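Probable secreted solute-binding lipoprotein (Streptomyces coelicolor, PDB 3I3V) probably binds a solute outside the cell, as a secreted lipoprotein of the bacterial extracellular solute-binding family, and hands it to a membrane transporter. Local coordinates at the interface of chains A and B and the interface of chains A and C. Coordinates in Å, arbitrary orientation; residue numbers count along the deposited sequence, not the author numbering. Chains: chain A/B/C, Probable secreted solute-binding lipoprotein.

Contact 1: the interface of chains A and B. Residues chain A 170, 371, 374; chain B 170, 229, 374.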
ATOM      1  N   ASN A 170     -34.984  -7.834   5.682  1.00 29.10           N
ATOM      2  CA  ASN A 170     -33.843  -8.666   5.320  1.00 29.54           C
ATOM      3  C   ASN A 170     -32.651  -7.943   4.707  1.00 28.80           C
ATOM      4  O   ASN A 170     -31.879  -8.550   3.970  1.00 31.40           O
ATOM      5  CB  ASN A 170     -34.273  -9.812   4.395  1.00 28.60           C
ATOM      6  CG  ASN A 170     -33.242 -10.932   4.353  1.00 29.46           C
ATOM      7  OD1 ASN A 170     -32.570 -11.200   5.351  1.00 31.91           O
ATOM      8  ND2 ASN A 170     -33.120 -11.594   3.216  1.00 26.73           N
ATOM      9  N   THR A 371     -28.336 -10.743   8.786  1.00 34.21           N
ATOM     10  CA  THR A 371     -28.996 -12.034   8.907  1.00 33.16           C
ATOM     11  C   THR A 371     -29.764 -12.129  10.224  1.00 33.96           C
ATOM     12  O   THR A 371     -30.924 -12.536  10.239  1.00 34.46           O
ATOM     13  CB  THR A 371     -27.967 -13.177   8.812  1.00 35.10           C
ATOM     14  OG1 THR A 371     -27.261 -13.076   7.567  1.00 32.64           O
ATOM     15  CG2 THR A 371     -28.652 -14.522   8.884  1.00 35.02           C
ATOM     16  N   SER A 374     -33.181 -10.251  10.108  1.00 34.49           N
ATOM     17  CA  SER A 374     -34.294 -10.929   9.462  1.00 33.37           C
ATOM     18  C   SER A 374     -34.955 -11.882  10.460  1.00 33.23           C
ATOM     19  O   SER A 374     -36.178 -11.879  10.626  1.00 32.75           O
ATOM     20  CB  SER A 374     -33.784 -11.702   8.246  1.00 33.96           C
ATOM     21  OG  SER A 374     -34.829 -12.444   7.643  1.00 37.08           O
TER
ATOM     22  N   ASN B 170     -30.722 -17.925   3.939  1.00 31.67           N
ATOM     23  CA  ASN B 170     -30.444 -16.512   4.167  1.00 31.95           C
ATOM     24  C   ASN B 170     -28.996 -16.133   4.415  1.00 32.01           C
ATOM     25  O   ASN B 170     -28.726 -15.082   4.982  1.00 34.14           O
ATOM     26  CB  ASN B 170     -31.313 -15.974   5.311  1.00 33.05           C
ATOM     27  CG  ASN B 170     -31.399 -14.454   5.308  1.00 30.31           C
ATOM     28  OD1 ASN B 170     -31.174 -13.825   4.284  1.00 32.95           O
ATOM     29  ND2 ASN B 170     -31.740 -13.868   6.444  1.00 28.07           N
ATOM     30  N   THR B 229     -29.915 -20.464   8.180  1.00 34.80           N
ATOM     31  CA  THR B 229     -28.503 -20.111   8.137  1.00 35.91           C
ATOM     32  C   THR B 229     -27.665 -21.368   8.254  1.00 36.01           C
ATOM     33  O   THR B 229     -28.199 -22.472   8.341  1.00 35.60           O
ATOM     34  CB  THR B 229     -28.104 -19.203   9.314  1.00 36.16           C
ATOM     35  OG1 THR B 229     -28.068 -19.984  10.511  1.00 37.73           O
ATOM     36  CG2 THR B 229     -29.115 -18.076   9.494  1.00 38.03           C
ATOM     37  N   SER B 374     -31.880 -15.431  -0.773  1.00 33.96           N
ATOM     38  CA  SER B 374     -32.936 -15.673   0.201  1.00 33.78           C
ATOM     39  C   SER B 374     -34.304 -15.435  -0.417  1.00 34.04           C
ATOM     40  O   SER B 374     -35.263 -16.121  -0.088  1.00 34.23           O
ATOM     41  CB  SER B 374     -32.769 -14.756   1.409  1.00 32.35           C
ATOM     42  OG  SER B 374     -33.848 -14.910   2.308  1.00 32.79           O
TER
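The loop carrying A:Asn170 and helix 366-377 of chain A meet the loops carrying B:Asn170 and B:Thr229 and helix 363-376 of chain B. A:Asn170 and B:Asn170 touch across a two-fold symmetric interface between copies of one protein. The structure alone does not show whether this pairing forms in the cell. The two side chains point at each other tip to tip and exchange a pair of amide hydrogen bonds. B:Asn170 ND2 gives to A:Asn170 OD1 at 3.0 Å. A:Asn170 ND2 gives back to B:Asn170 OD1 at 3.1 Å. In each asparagine CG lies anti to the backbone N (chi1 -162° in both), which sends the amide out to the partner chain. The amide planes are turned 51° against each other, so the pair is twisted rather than flat. The donor from chain B is tilted from the carbonyl plane of A:Asn170, and the donor from chain A stands above the carbonyl plane of B:Asn170. Both bonds are bent at the hydrogen. A:Asn170 OD1 and B:Asn170 OD1 lie 3.2 Å apart, an unfavourable approach of two acceptors that the twist may reflect.

A serine flanks each amide. B:Ser374 OG lies 3.5 Å from A:Asn170 ND2, and A:Ser374 CB borders B:Asn170 ND2. These serines may limit how far the amides can turn. Beside the polar pair is a small apolar contact between A:Thr371 and B:Thr229. The side chains cross obliquely and meet through their methyl groups. A:Thr371 CG2 and B:Thr229 CG2 are 3.6 Å apart.

Contact 2: the interface of chains A and C. Residues chain A 35-38; chain C 312-314.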
ATOM      1  N   GLU A  35     -14.368  27.459 -14.366  1.00 30.99           N
ATOM      2  CA  GLU A  35     -14.672  28.776 -14.924  1.00 34.00           C
ATOM      3  C   GLU A  35     -14.071  29.868 -14.039  1.00 36.28           C
ATOM      4  O   GLU A  35     -13.659  30.924 -14.530  1.00 38.71           O
ATOM      5  CB  GLU A  35     -16.186  28.999 -15.030  1.00 35.70           C
ATOM      6  CG  GLU A  35     -16.888  28.159 -16.084  1.00 37.03           C
ATOM      7  CD  GLU A  35     -18.368  28.497 -16.206  1.00 39.84           C
ATOM      8  OE1 GLU A  35     -19.121  28.274 -15.233  1.00 42.86           O
ATOM      9  OE2 GLU A  35     -18.778  28.989 -17.275  1.00 40.18           O
ATOM     10  N   GLU A  36     -14.026  29.612 -12.732  1.00 35.33           N
ATOM     11  CA  GLU A  36     -13.482  30.577 -11.779  1.00 33.72           C
ATOM     12  C   GLU A  36     -11.962  30.595 -11.799  1.00 34.13           C
ATOM     13  O   GLU A  36     -11.338  31.578 -11.404  1.00 31.31           O
ATOM     14  CB  GLU A  36     -13.966  30.253 -10.362  1.00 32.11           C
ATOM     15  CG  GLU A  36     -15.325  30.809 -10.025  1.00 30.18           C
ATOM     16  CD  GLU A  36     -15.830  30.323  -8.682  1.00 30.43           C
ATOM     17  OE1 GLU A  36     -14.996  30.054  -7.786  1.00 25.75           O
ATOM     18  OE2 GLU A  36     -17.064  30.222  -8.523  1.00 30.35           O
ATOM     19  N   ASN A  37     -11.373  29.494 -12.250  1.00 35.65           N
ATOM     20  CA  ASN A  37      -9.924  29.377 -12.323  1.00 38.32           C
ATOM     21  C   ASN A  37      -9.532  28.822 -13.689  1.00 40.08           C
ATOM     22  O   ASN A  37      -9.271  27.627 -13.841  1.00 41.08           O
ATOM     23  CB  ASN A  37      -9.421  28.463 -11.214  1.00 38.44           C
ATOM     24  CG  ASN A  37      -9.853  28.929  -9.851  1.00 38.89           C
ATOM     25  OD1 ASN A  37     -10.963  28.644  -9.402  1.00 39.95           O
ATOM     26  ND2 ASN A  37      -8.984  29.671  -9.185  1.00 40.90           N
ATOM     27  N   PRO A  38      -9.498  29.698 -14.707  1.00 40.28           N
ATOM     28  CA  PRO A  38      -9.156  29.376 -16.092  1.00 41.71           C
ATOM     29  C   PRO A  38      -7.910  28.522 -16.345  1.00 42.99           C
ATOM     30  O   PRO A  38      -7.892  27.708 -17.267  1.00 44.07           O
ATOM     31  CB  PRO A  38      -9.067  30.755 -16.744  1.00 43.28           C
ATOM     32  CG  PRO A  38     -10.136  31.518 -16.020  1.00 41.56           C
ATOM     33  CD  PRO A  38      -9.862  31.122 -14.582  1.00 41.20           C
TER
ATOM     34  N   ARG C 312     -10.214  36.683  -7.272  1.00 28.01           N
ATOM     35  CA  ARG C 312     -10.448  35.465  -8.057  1.00 30.12           C
ATOM     36  C   ARG C 312     -10.104  35.754  -9.522  1.00 29.99           C
ATOM     37  O   ARG C 312     -10.609  36.723 -10.098  1.00 28.33           O
ATOM     38  CB  ARG C 312     -11.921  35.048  -7.940  1.00 27.84           C
ATOM     39  CG  ARG C 312     -12.145  33.552  -7.831  1.00 29.91           C
ATOM     40  CD  ARG C 312     -13.509  33.277  -7.211  1.00 29.53           C
ATOM     41  NE  ARG C 312     -14.612  33.590  -8.114  1.00 29.71           N
ATOM     42  CZ  ARG C 312     -15.881  33.691  -7.733  1.00 31.98           C
ATOM     43  NH1 ARG C 312     -16.218  33.514  -6.458  1.00 31.83           N
ATOM     44  NH2 ARG C 312     -16.821  33.948  -8.631  1.00 32.17           N
ATOM     45  N   PRO C 313      -9.241  34.923 -10.143  1.00 31.01           N
ATOM     46  CA  PRO C 313      -8.866  35.148 -11.549  1.00 32.92           C
ATOM     47  C   PRO C 313     -10.130  35.489 -12.323  1.00 34.02           C
ATOM     48  O   PRO C 313     -10.168  36.341 -13.207  1.00 35.67           O
ATOM     49  CB  PRO C 313      -8.252  33.808 -11.946  1.00 31.36           C
ATOM     50  CG  PRO C 313      -7.549  33.385 -10.685  1.00 26.53           C
ATOM     51  CD  PRO C 313      -8.604  33.697  -9.619  1.00 31.39           C
ATOM     52  N   ASP C 314     -11.172  34.797 -11.913  1.00 36.88           N
ATOM     53  CA  ASP C 314     -12.522  34.920 -12.421  1.00 36.94           C
ATOM     54  C   ASP C 314     -12.960  36.397 -12.531  1.00 36.93           C
ATOM     55  O   ASP C 314     -13.312  36.888 -13.607  1.00 34.95           O
ATOM     56  CB  ASP C 314     -13.413  34.158 -11.434  1.00 36.89           C
ATOM     57  CG  ASP C 314     -14.854  34.289 -11.741  1.00 39.63           C
ATOM     58  OD1 ASP C 314     -15.218  34.060 -12.907  1.00 46.50           O
ATOM     59  OD2 ASP C 314     -15.629  34.611 -10.824  1.00 42.08           O
TER
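This patch is part of a two-fold symmetric interface between two copies of the protein, and it joins chain A to chain C in the deposited four-copy assembly. It may be a crystal contact, and the structure alone does not show a role in the cell. The end of helix 23-36 and the loop after it in chain A meet C:Arg312 and the start of helix 313-323 in chain C.

A:Glu36 lays its carboxylate over one face of the C:Arg312 guanidinium. The planes are 13° apart and stacked. A:Glu36 CD sits over the centre of the guanidinium, 3.5 Å from C:Arg312 CZ. The charges therefore meet face to face, as a salt bridge with A:Glu36 OE1 3.6 Å from C:Arg312 NE. The A:Glu36 chain is extended beyond CG (chi2 173°), which carries the carboxylate out over the arginine.

C:Asp314 holds the guanidinium from its own chain. C:Arg312 NH2 donates to C:Asp314 OD2 at 2.6 Å, near the guanidinium plane but 30° out of the carboxylate plane, on its anti side. A weak bond from C:Arg312 NE reaches the same oxygen. Together these limit the turning of the group, while A:Glu36 covers a face. The arginine probably offsets the like charges of A:Glu36 and C:Asp314. An alanine in place of C:Arg312 would probably leave both carboxylates without their shared positive partner and open a gap beside A:Glu36.

The backbone adds a weak hydrogen bond from C:Asp314 N to A:Glu36 O at 3.3 Å. C:Pro313 packs beside it, with C:Pro313 CB 4.1 Å from A:Pro38 CD. C:Asp314 CB also lies against A:Glu36 CA at 3.6 Å.

For the protein, the site sets the end of helix 23-36 against the start of helix 313-323, mainly through the stacked acid and guanidinium, and may help to join these copies.

Contact 1 and contact 2 lie about 53 Å apart, measured between the centres of their C-alpha atoms. They share chain A but no residue or helix of it. Chain A therefore offers two separate surfaces, one to chain B and one to chain C. The polar groups that meet are uncharged in the patch of contact 1 and charged in that of contact 2. Each belongs to a symmetric interface, so every patch has a twin with the chains exchanged. Together they could link copies into the deposited four-copy assembly, although neither shows that the protein works as an oligomer.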